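Local coordinates for peroxinectin A (Dictyostelium discoideum, PDB 6ERC), which uses a haem group and hydrogen peroxide to oxidise phenolic donors, and acts as a secreted peroxidase of a social amoeba, at residues P406-W410 against K424-V430; N383-R388 against D434-G438. All coordinates share one frame. Residue numbers count along the deposited sequence, not the author numbering.

Contact 1. Residues P406-W410 against K424-V430; sequences PVQTW and KNAYKSV
Without a hydrogen bond to 424-430, the loop 406-410 illustrates how a partly exposed indole can be packed on both faces. From Pro406 to Val407 the backbone is extended; Val407, pointing across, sets CG2 3.9 Å from Val430 CB. Gln408 and Thr409 turn their side chains away, their amides held by Asp412, but their backbone passes over Val430: Thr409 C lies 3.9 Å from Val430 CG1, the two CA atoms 6.7 Å apart. This local packing in the haem peroxidase domain joins the loop before helix 410-413 to the end of helix 417-426, where Tyr427 leaves helical geometry at phi/psi -125/149. Trp410 (chi1 m, chi2 97°) is sandwiched by CH-pi contacts. Lys424 (m, t, t, t) lays CG on one face, 3.7 Å from the five-membered ring centroid, and CE 3.7 Å from Trp410 CD1; on the opposite face Val430 CG1 is 3.9 Å from the six-membered centroid. Tyr427 O approaches closest, 3.4 Å from Trp410 CH2; Lys428 O lies at the ring edge, 3.9 Å from CZ2.

Contact 2. Residues N383-R388 against D434-G438; sequences NLQRNR and DSYVG. With HEM (protoporphyrin IX containing Fe), chain F.
A salt bridge and a small apolar patch join 383-388, inside helix 379-390, to 434-438, the first turn of helix 435-441 with its N-cap residue Asp434. The nearest CA atoms are those of Leu384 and Tyr436, 7.3 Å apart. Charge comes first: Arg388, extended beyond an m chi1, donates from NH2 to Asp434 OD2 at 2.9 Å in a salt bridge, while its NH1 is bound by the carbonyl of Gln46. The apolar part centres on Leu384, whose CD2 meets the ring edge of Tyr436 (chi1 t) at CD2, 3.8 Å away, and whose CD1 lies 4.2 Å from Val437 CG1. Among the polar links, Asn387 ND2 returns to its own helix at Asn383 O, 2.5 Å, and water 1 accepts from Tyr436 N at 2.7 Å while donating weakly to Asn387 OD1 at 3.1 Å. Haem binding uses another side of the helix: Arg386 NH2 donates to HEM O2A at 2.8 Å and Arg386 NE to HEM O1A at 3.3 Å. The helix thus turns Arg386 to a haem propionate and Arg388 to Asp434, so that the salt bridge ties a wall of the haem pocket to the start of helix 435-441.

Distance from the haem separates the two contacts. Contact 2 is buried and polar at heart, with charge, water and a cofactor in play; contact 1, nested within the chain loop that contact 2 closes, is partly exposed, its centre about 29 Å from the centre of the chain, against about 16 Å for the centre of contact 2, and relies on aromatic and aliphatic packing. They share no helix, but helices 417-426 and 435-441 are consecutive, and the contacts meet where Tyr427 OH lies 3.1 Å from Asp434 OD2, a probable hydrogen bond. That carboxylate oxygen is thus shared between Arg388 of contact 2 and, probably, the tyrosine that follows the helix of contact 1.

Contact 1. Residues P406-W410 against K424-V430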
ATOM      1  N   PRO A 406      15.475 -13.229  19.986  1.00 63.10           N
ATOM      2  CA  PRO A 406      16.427 -12.456  19.182  1.00 61.27           C
ATOM      3  C   PRO A 406      17.482 -13.353  18.557  1.00 60.31           C
ATOM      4  O   PRO A 406      17.811 -14.421  19.078  1.00 60.98           O
ATOM      5  CB  PRO A 406      17.045 -11.492  20.199  1.00 61.03           C
ATOM      6  CG  PRO A 406      16.968 -12.229  21.489  1.00 61.11           C
ATOM      7  CD  PRO A 406      15.712 -13.056  21.431  1.00 61.62           C
ATOM      8  N   VAL A 407      18.009 -12.910  17.419  1.00 59.57           N
ATOM      9  CA  VAL A 407      19.057 -13.655  16.734  1.00 60.63           C
ATOM     10  C   VAL A 407      20.376 -13.453  17.466  1.00 61.72           C
ATOM     11  O   VAL A 407      20.600 -12.430  18.124  1.00 61.22           O
ATOM     12  CB  VAL A 407      19.172 -13.233  15.256  1.00 60.49           C
ATOM     13  CG1 VAL A 407      17.876 -13.524  14.512  1.00 59.56           C
ATOM     14  CG2 VAL A 407      19.555 -11.761  15.137  1.00 58.89           C
ATOM     15  N   GLN A 408      21.260 -14.440  17.350  1.00 64.17           N
ATOM     16  CA  GLN A 408      22.588 -14.359  17.939  1.00 65.79           C
ATOM     17  C   GLN A 408      23.693 -14.134  16.919  1.00 64.83           C
ATOM     18  O   GLN A 408      24.664 -13.442  17.229  1.00 66.51           O
ATOM     19  CB  GLN A 408      22.895 -15.633  18.736  1.00 66.39           C
ATOM     20  CG  GLN A 408      22.071 -15.777  20.011  1.00 66.10           C
ATOM     21  CD  GLN A 408      22.571 -16.899  20.909  1.00 70.39           C
ATOM     22  OE1 GLN A 408      23.236 -17.830  20.449  1.00 71.59           O
ATOM     23  NE2 GLN A 408      22.260 -16.809  22.199  1.00 70.92           N
ATOM     24  N   THR A 409      23.573 -14.690  15.716  1.00 62.78           N
ATOM     25  CA  THR A 409      24.566 -14.487  14.670  1.00 63.70           C
ATOM     26  C   THR A 409      23.860 -14.281  13.339  1.00 63.20           C
ATOM     27  O   THR A 409      22.637 -14.417  13.227  1.00 62.62           O
ATOM     28  CB  THR A 409      25.553 -15.661  14.576  1.00 65.10           C
ATOM     29  OG1 THR A 409      26.411 -15.480  13.441  1.00 65.18           O
ATOM     30  CG2 THR A 409      24.821 -16.986  14.444  1.00 64.89           C
ATOM     31  N   TRP A 410      24.654 -13.954  12.318  1.00 63.29           N
ATOM     32  CA  TRP A 410      24.085 -13.644  11.010  1.00 62.20           C
ATOM     33  C   TRP A 410      23.386 -14.858  10.417  1.00 61.57           C
ATOM     34  O   TRP A 410      22.354 -14.726   9.749  1.00 61.22           O
ATOM     35  CB  TRP A 410      25.178 -13.144  10.066  1.00 62.36           C
ATOM     36  CG  TRP A 410      26.058 -12.086  10.660  1.00 63.07           C
ATOM     37  CD1 TRP A 410      27.280 -12.267  11.239  1.00 63.36           C
ATOM     38  CD2 TRP A 410      25.785 -10.679  10.735  1.00 63.07           C
ATOM     39  NE1 TRP A 410      27.785 -11.064  11.669  1.00 62.56           N
ATOM     40  CE2 TRP A 410      26.887 -10.074  11.371  1.00 61.82           C
ATOM     41  CE3 TRP A 410      24.717  -9.876  10.326  1.00 60.43           C
ATOM     42  CZ2 TRP A 410      26.951  -8.702  11.608  1.00 61.16           C
ATOM     43  CZ3 TRP A 410      24.784  -8.513  10.564  1.00 61.41           C
ATOM     44  CH2 TRP A 410      25.892  -7.942  11.198  1.00 60.59           C
ATOM     45  N   LYS A 424      26.827  -8.109   7.063  1.00 61.66           N
ATOM     46  CA  LYS A 424      28.099  -7.807   7.715  1.00 61.64           C
ATOM     47  C   LYS A 424      28.675  -6.494   7.204  1.00 61.67           C
ATOM     48  O   LYS A 424      29.228  -5.705   7.979  1.00 61.92           O
ATOM     49  CB  LYS A 424      29.100  -8.938   7.480  1.00 63.79           C
ATOM     50  CG  LYS A 424      28.754 -10.255   8.153  1.00 64.15           C
ATOM     51  CD  LYS A 424      29.714 -11.355   7.716  1.00 64.44           C
ATOM     52  CE  LYS A 424      29.219 -12.735   8.126  1.00 65.82           C
ATOM     53  NZ  LYS A 424      30.163 -13.812   7.712  1.00 67.65           N
ATOM     54  N   ASN A 425      28.562  -6.248   5.898  1.00 61.14           N
ATOM     55  CA  ASN A 425      29.097  -5.023   5.315  1.00 61.96           C
ATOM     56  C   ASN A 425      28.303  -3.800   5.762  1.00 61.62           C
ATOM     57  O   ASN A 425      28.877  -2.729   5.989  1.00 61.63           O
ATOM     58  CB  ASN A 425      29.094  -5.137   3.790  1.00 62.26           C
ATOM     59  CG  ASN A 425      29.874  -4.024   3.112  1.00 64.50           C
ATOM     60  OD1 ASN A 425      30.258  -3.038   3.745  1.00 65.57           O
ATOM     61  ND2 ASN A 425      30.105  -4.174   1.811  1.00 64.67           N
ATOM     62  N   ALA A 426      26.981  -3.938   5.895  1.00 61.08           N
ATOM     63  CA  ALA A 426      26.141  -2.794   6.239  1.00 62.45           C
ATOM     64  C   ALA A 426      26.147  -2.514   7.736  1.00 60.70           C
ATOM     65  O   ALA A 426      26.170  -1.349   8.149  1.00 59.88           O
ATOM     66  CB  ALA A 426      24.707  -3.032   5.757  1.00 61.40           C
ATOM     67  N   TYR A 427      26.118  -3.558   8.558  1.00 60.32           N
ATOM     68  CA  TYR A 427      26.064  -3.418  10.004  1.00 60.97           C
ATOM     69  C   TYR A 427      27.217  -4.180  10.641  1.00 61.46           C
ATOM     70  O   TYR A 427      27.671  -5.203  10.120  1.00 62.44           O
ATOM     71  CB  TYR A 427      24.737  -3.942  10.562  1.00 60.34           C
ATOM     72  CG  TYR A 427      23.521  -3.378   9.872  1.00 59.28           C
ATOM     73  CD1 TYR A 427      22.979  -2.163  10.262  1.00 59.05           C
ATOM     74  CD2 TYR A 427      22.913  -4.063   8.833  1.00 59.07           C
ATOM     75  CE1 TYR A 427      21.866  -1.644   9.635  1.00 59.85           C
ATOM     76  CE2 TYR A 427      21.799  -3.554   8.200  1.00 59.40           C
ATOM     77  CZ  TYR A 427      21.279  -2.346   8.604  1.00 59.27           C
ATOM     78  OH  TYR A 427      20.171  -1.836   7.975  1.00 57.34           O
ATOM     79  N   LYS A 428      27.688  -3.674  11.780  1.00 61.51           N
ATOM     80  CA  LYS A 428      28.740  -4.355  12.520  1.00 63.87           C
ATOM     81  C   LYS A 428      28.192  -5.345  13.538  1.00 61.72           C
ATOM     82  O   LYS A 428      28.923  -6.248  13.958  1.00 62.84           O
ATOM     83  CB  LYS A 428      29.643  -3.332  13.223  1.00 63.74           C
ATOM     84  CG  LYS A 428      28.978  -2.561  14.350  1.00 63.72           C
ATOM     85  CD  LYS A 428      29.832  -1.369  14.769  1.00 64.16           C
ATOM     86  CE  LYS A 428      29.254  -0.659  15.988  1.00 65.63           C
ATOM     87  NZ  LYS A 428      29.388  -1.473  17.231  1.00 66.94           N
ATOM     88  N   SER A 429      26.927  -5.208  13.926  1.00 61.83           N
ATOM     89  CA  SER A 429      26.290  -6.136  14.849  1.00 63.39           C
ATOM     90  C   SER A 429      24.886  -6.455  14.358  1.00 61.09           C
ATOM     91  O   SER A 429      24.265  -5.660  13.648  1.00 60.44           O
ATOM     92  CB  SER A 429      26.225  -5.560  16.269  1.00 63.56           C
ATOM     93  OG  SER A 429      25.509  -6.421  17.135  1.00 65.00           O
ATOM     94  N   VAL A 430      24.389  -7.634  14.742  1.00 60.20           N
ATOM     95  CA  VAL A 430      23.009  -7.987  14.417  1.00 59.34           C
ATOM     96  C   VAL A 430      22.046  -7.046  15.125  1.00 59.44           C
ATOM     97  O   VAL A 430      21.001  -6.677  14.577  1.00 58.86           O
ATOM     98  CB  VAL A 430      22.721  -9.460  14.771  1.00 59.95           C
ATOM     99  CG1 VAL A 430      23.569 -10.393  13.920  1.00 60.69           C
ATOM    100  CG2 VAL A 430      22.939  -9.724  16.259  1.00 60.02           C
TER

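Contact 2. Residues N383-R388 against D434-G438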
ATOM      1  N   ASN A 383      12.380   4.343   2.413  1.00 55.65           N
ATOM      2  CA  ASN A 383      11.873   3.441   3.441  1.00 57.11           C
ATOM      3  C   ASN A 383      12.761   3.470   4.678  1.00 57.70           C
ATOM      4  O   ASN A 383      12.267   3.595   5.804  1.00 56.70           O
ATOM      5  CB  ASN A 383      11.763   2.023   2.884  1.00 57.93           C
ATOM      6  CG  ASN A 383      10.763   1.922   1.746  1.00 56.58           C
ATOM      7  OD1 ASN A 383       9.752   2.621   1.729  1.00 55.09           O
ATOM      8  ND2 ASN A 383      11.046   1.051   0.787  1.00 56.77           N
ATOM      9  N   LEU A 384      14.079   3.359   4.489  1.00 60.68           N
ATOM     10  CA  LEU A 384      15.002   3.432   5.619  1.00 57.64           C
ATOM     11  C   LEU A 384      14.827   4.738   6.381  1.00 56.98           C
ATOM     12  O   LEU A 384      14.756   4.747   7.615  1.00 57.02           O
ATOM     13  CB  LEU A 384      16.442   3.284   5.130  1.00 58.91           C
ATOM     14  CG  LEU A 384      17.014   1.865   5.057  1.00 59.12           C
ATOM     15  CD1 LEU A 384      17.127   1.242   6.444  1.00 59.23           C
ATOM     16  CD2 LEU A 384      16.185   0.983   4.144  1.00 59.00           C
ATOM     17  N   GLN A 385      14.751   5.857   5.660  1.00 55.95           N
ATOM     18  CA  GLN A 385      14.490   7.138   6.309  1.00 58.09           C
ATOM     19  C   GLN A 385      13.206   7.086   7.127  1.00 60.62           C
ATOM     20  O   GLN A 385      13.181   7.499   8.292  1.00 59.69           O
ATOM     21  CB  GLN A 385      14.403   8.244   5.262  1.00 58.91           C
ATOM     22  CG  GLN A 385      15.717   8.561   4.604  1.00 62.74           C
ATOM     23  CD  GLN A 385      16.625   9.397   5.482  1.00 60.06           C
ATOM     24  OE1 GLN A 385      17.701   8.953   5.879  1.00 60.10           O
ATOM     25  NE2 GLN A 385      16.196  10.616   5.787  1.00 59.72           N
ATOM     26  N   ARG A 386      12.124   6.581   6.523  1.00 58.59           N
ATOM     27  CA  ARG A 386      10.828   6.577   7.194  1.00 57.86           C
ATOM     28  C   ARG A 386      10.872   5.750   8.472  1.00 56.42           C
ATOM     29  O   ARG A 386      10.311   6.151   9.498  1.00 55.31           O
ATOM     30  CB  ARG A 386       9.751   6.047   6.241  1.00 59.78           C
ATOM     31  CG  ARG A 386       8.316   6.322   6.680  1.00 57.04           C
ATOM     32  CD  ARG A 386       7.951   7.794   6.562  1.00 58.22           C
ATOM     33  NE  ARG A 386       8.161   8.316   5.216  1.00 58.28           N
ATOM     34  CZ  ARG A 386       8.014   9.594   4.878  1.00 59.03           C
ATOM     35  NH1 ARG A 386       7.656  10.491   5.788  1.00 59.54           N
ATOM     36  NH2 ARG A 386       8.231   9.981   3.629  1.00 58.98           N
ATOM     37  N   ASN A 387      11.533   4.591   8.431  1.00 56.24           N
ATOM     38  CA  ASN A 387      11.691   3.792   9.641  1.00 57.06           C
ATOM     39  C   ASN A 387      12.483   4.553  10.696  1.00 56.67           C
ATOM     40  O   ASN A 387      12.123   4.550  11.879  1.00 53.77           O
ATOM     41  CB  ASN A 387      12.375   2.465   9.312  1.00 58.01           C
ATOM     42  CG  ASN A 387      11.484   1.526   8.524  1.00 54.95           C
ATOM     43  OD1 ASN A 387      10.739   0.732   9.097  1.00 52.67           O
ATOM     44  ND2 ASN A 387      11.563   1.606   7.202  1.00 55.62           N
ATOM     45  N   ARG A 388      13.569   5.212  10.284  1.00 57.20           N
ATOM     46  CA  ARG A 388      14.361   6.004  11.218  1.00 58.79           C
ATOM     47  C   ARG A 388      13.638   7.283  11.611  1.00 58.66           C
ATOM     48  O   ARG A 388      13.837   7.792  12.722  1.00 57.40           O
ATOM     49  CB  ARG A 388      15.722   6.316  10.598  1.00 58.74           C
ATOM     50  CG  ARG A 388      16.560   5.076  10.341  1.00 57.89           C
ATOM     51  CD  ARG A 388      17.764   5.368   9.472  1.00 58.56           C
ATOM     52  NE  ARG A 388      18.569   4.172   9.250  1.00 58.17           N
ATOM     53  CZ  ARG A 388      19.749   4.163   8.638  1.00 59.74           C
ATOM     54  NH1 ARG A 388      20.271   5.294   8.182  1.00 59.77           N
ATOM     55  NH2 ARG A 388      20.409   3.023   8.485  1.00 59.53           N
ATOM     56  N   ASP A 434      18.602  -2.651  10.865  1.00 56.60           N
ATOM     57  CA  ASP A 434      17.292  -2.022  10.758  1.00 58.47           C
ATOM     58  C   ASP A 434      16.212  -3.090  10.620  1.00 56.48           C
ATOM     59  O   ASP A 434      16.357  -4.032   9.835  1.00 55.99           O
ATOM     60  CB  ASP A 434      17.251  -1.076   9.557  1.00 57.66           C
ATOM     61  CG  ASP A 434      17.850   0.282   9.859  1.00 57.11           C
ATOM     62  OD1 ASP A 434      17.361   0.948  10.795  1.00 56.93           O
ATOM     63  OD2 ASP A 434      18.804   0.686   9.162  1.00 57.64           O
ATOM     64  N   SER A 435      15.123  -2.941  11.379  1.00 55.31           N
ATOM     65  CA  SER A 435      14.045  -3.926  11.329  1.00 55.13           C
ATOM     66  C   SER A 435      13.597  -4.190   9.897  1.00 54.46           C
ATOM     67  O   SER A 435      13.289  -5.332   9.535  1.00 53.68           O
ATOM     68  CB  SER A 435      12.861  -3.454  12.175  1.00 54.68           C
ATOM     69  OG  SER A 435      13.133  -3.603  13.556  1.00 54.94           O
ATOM     70  N   TYR A 436      13.565  -3.149   9.063  1.00 55.85           N
ATOM     71  CA  TYR A 436      13.096  -3.309   7.691  1.00 55.87           C
ATOM     72  C   TYR A 436      13.986  -4.269   6.907  1.00 56.70           C
ATOM     73  O   TYR A 436      13.490  -5.178   6.230  1.00 56.18           O
ATOM     74  CB  TYR A 436      13.028  -1.946   7.004  1.00 55.46           C
ATOM     75  CG  TYR A 436      12.551  -2.005   5.571  1.00 56.64           C
ATOM     76  CD1 TYR A 436      11.327  -2.577   5.247  1.00 55.79           C
ATOM     77  CD2 TYR A 436      13.319  -1.475   4.543  1.00 57.74           C
ATOM     78  CE1 TYR A 436      10.887  -2.629   3.937  1.00 56.06           C
ATOM     79  CE2 TYR A 436      12.886  -1.520   3.232  1.00 58.02           C
ATOM     80  CZ  TYR A 436      11.671  -2.097   2.935  1.00 57.09           C
ATOM     81  OH  TYR A 436      11.241  -2.141   1.630  1.00 56.90           O
ATOM     82  N   VAL A 437      15.308  -4.090   6.987  1.00 57.25           N
ATOM     83  CA  VAL A 437      16.200  -4.954   6.221  1.00 57.28           C
ATOM     84  C   VAL A 437      16.262  -6.338   6.852  1.00 55.79           C
ATOM     85  O   VAL A 437      16.406  -7.345   6.147  1.00 55.22           O
ATOM     86  CB  VAL A 437      17.611  -4.333   6.087  1.00 57.08           C
ATOM     87  CG1 VAL A 437      17.538  -2.835   5.774  1.00 56.62           C
ATOM     88  CG2 VAL A 437      18.455  -4.582   7.326  1.00 58.51           C
ATOM     89  N   GLY A 438      16.152  -6.418   8.177  1.00 55.20           N
ATOM     90  CA  GLY A 438      16.211  -7.712   8.834  1.00 56.78           C
ATOM     91  C   GLY A 438      15.036  -8.596   8.467  1.00 56.34           C
ATOM     92  O   GLY A 438      15.212  -9.754   8.077  1.00 55.45           O
TER
HETATM   93  CHA HEM F 604       4.673   3.649   0.575  1.00 54.12           C
HETATM   94  CHB HEM F 604       5.716   3.706  -4.146  1.00 50.11           C
HETATM   95  CHC HEM F 604       4.228  -0.912  -4.509  1.00 47.77           C
HETATM   96  CHD HEM F 604       3.419  -1.025   0.265  1.00 52.38           C
HETATM   97  C1A HEM F 604       5.140   4.039  -0.656  1.00 52.15           C
HETATM   98  C2A HEM F 604       5.819   5.277  -0.947  1.00 50.82           C
HETATM   99  C3A HEM F 604       6.114   5.301  -2.250  1.00 49.41           C
HETATM  100  C4A HEM F 604       5.622   4.070  -2.828  1.00 49.80           C
HETATM  101  CMA HEM F 604       6.837   6.426  -3.023  1.00 45.54           C
HETATM  102  CAA HEM F 604       6.144   6.355   0.100  1.00 51.66           C
HETATM  103  CBA HEM F 604       7.657   6.374   0.257  1.00 52.61           C
HETATM  104  CGA HEM F 604       8.026   6.945   1.601  1.00 54.79           C
HETATM  105  O1A HEM F 604       7.670   6.332   2.641  1.00 54.82           O
HETATM  106  O2A HEM F 604       8.691   8.011   1.635  1.00 54.01           O
HETATM  107  C1B HEM F 604       5.383   2.470  -4.646  1.00 49.24           C
HETATM  108  C2B HEM F 604       5.482   2.087  -6.033  1.00 47.71           C
HETATM  109  C3B HEM F 604       5.067   0.814  -6.143  1.00 48.25           C
HETATM  110  C4B HEM F 604       4.696   0.351  -4.820  1.00 49.49           C
HETATM  111  CMB HEM F 604       5.980   3.052  -7.127  1.00 43.14           C
HETATM  112  CAB HEM F 604       4.975  -0.089  -7.395  1.00 47.63           C
HETATM  113  CBB HEM F 604       5.392   0.294  -8.606  1.00 48.58           C
HETATM  114  C1C HEM F 604       3.886  -1.357  -3.250  1.00 47.66           C
HETATM  115  C2C HEM F 604       3.409  -2.686  -2.905  1.00 48.10           C
HETATM  116  C3C HEM F 604       3.183  -2.712  -1.574  1.00 49.54           C
HETATM  117  C4C HEM F 604       3.513  -1.402  -1.057  1.00 51.55           C
HETATM  118  CMC HEM F 604       3.242  -3.792  -3.968  1.00 45.50           C
HETATM  119  CAC HEM F 604       2.676  -3.821  -0.615  1.00 47.87           C
HETATM  120  CBC HEM F 604       2.325  -5.060  -0.966  1.00 47.73           C
HETATM  121  C1D HEM F 604       3.645   0.239   0.753  1.00 52.10           C
HETATM  122  C2D HEM F 604       3.398   0.681   2.107  1.00 51.41           C
HETATM  123  C3D HEM F 604       3.756   1.966   2.185  1.00 54.18           C
HETATM  124  C4D HEM F 604       4.223   2.389   0.888  1.00 54.05           C
HETATM  125  CMD HEM F 604       2.850  -0.212   3.238  1.00 49.08           C
HETATM  126  CAD HEM F 604       3.668   2.897   3.407  1.00 53.66           C
HETATM  127  CBD HEM F 604       2.209   3.334   3.478  1.00 54.33           C
HETATM  128  CGD HEM F 604       2.086   4.747   3.996  1.00 53.26           C
HETATM  129  O1D HEM F 604       2.201   5.694   3.176  1.00 51.67           O
HETATM  130  O2D HEM F 604       1.866   4.941   5.218  1.00 51.47           O
HETATM  131  NA  HEM F 604       5.035   3.324  -1.829  1.00 54.14           N
HETATM  132  NB  HEM F 604       4.901   1.390  -3.932  1.00 54.65           N
HETATM  133  NC  HEM F 604       3.934  -0.604  -2.097  1.00 52.80           N
HETATM  134  ND  HEM F 604       4.146   1.308   0.038  1.00 55.15           N
HETATM  135 FE   HEM F 604       4.466   1.364  -1.931  1.00 61.91          FE
HETATM  136  O   HOH W   1      13.235  -0.745  10.299  1.00 48.90           O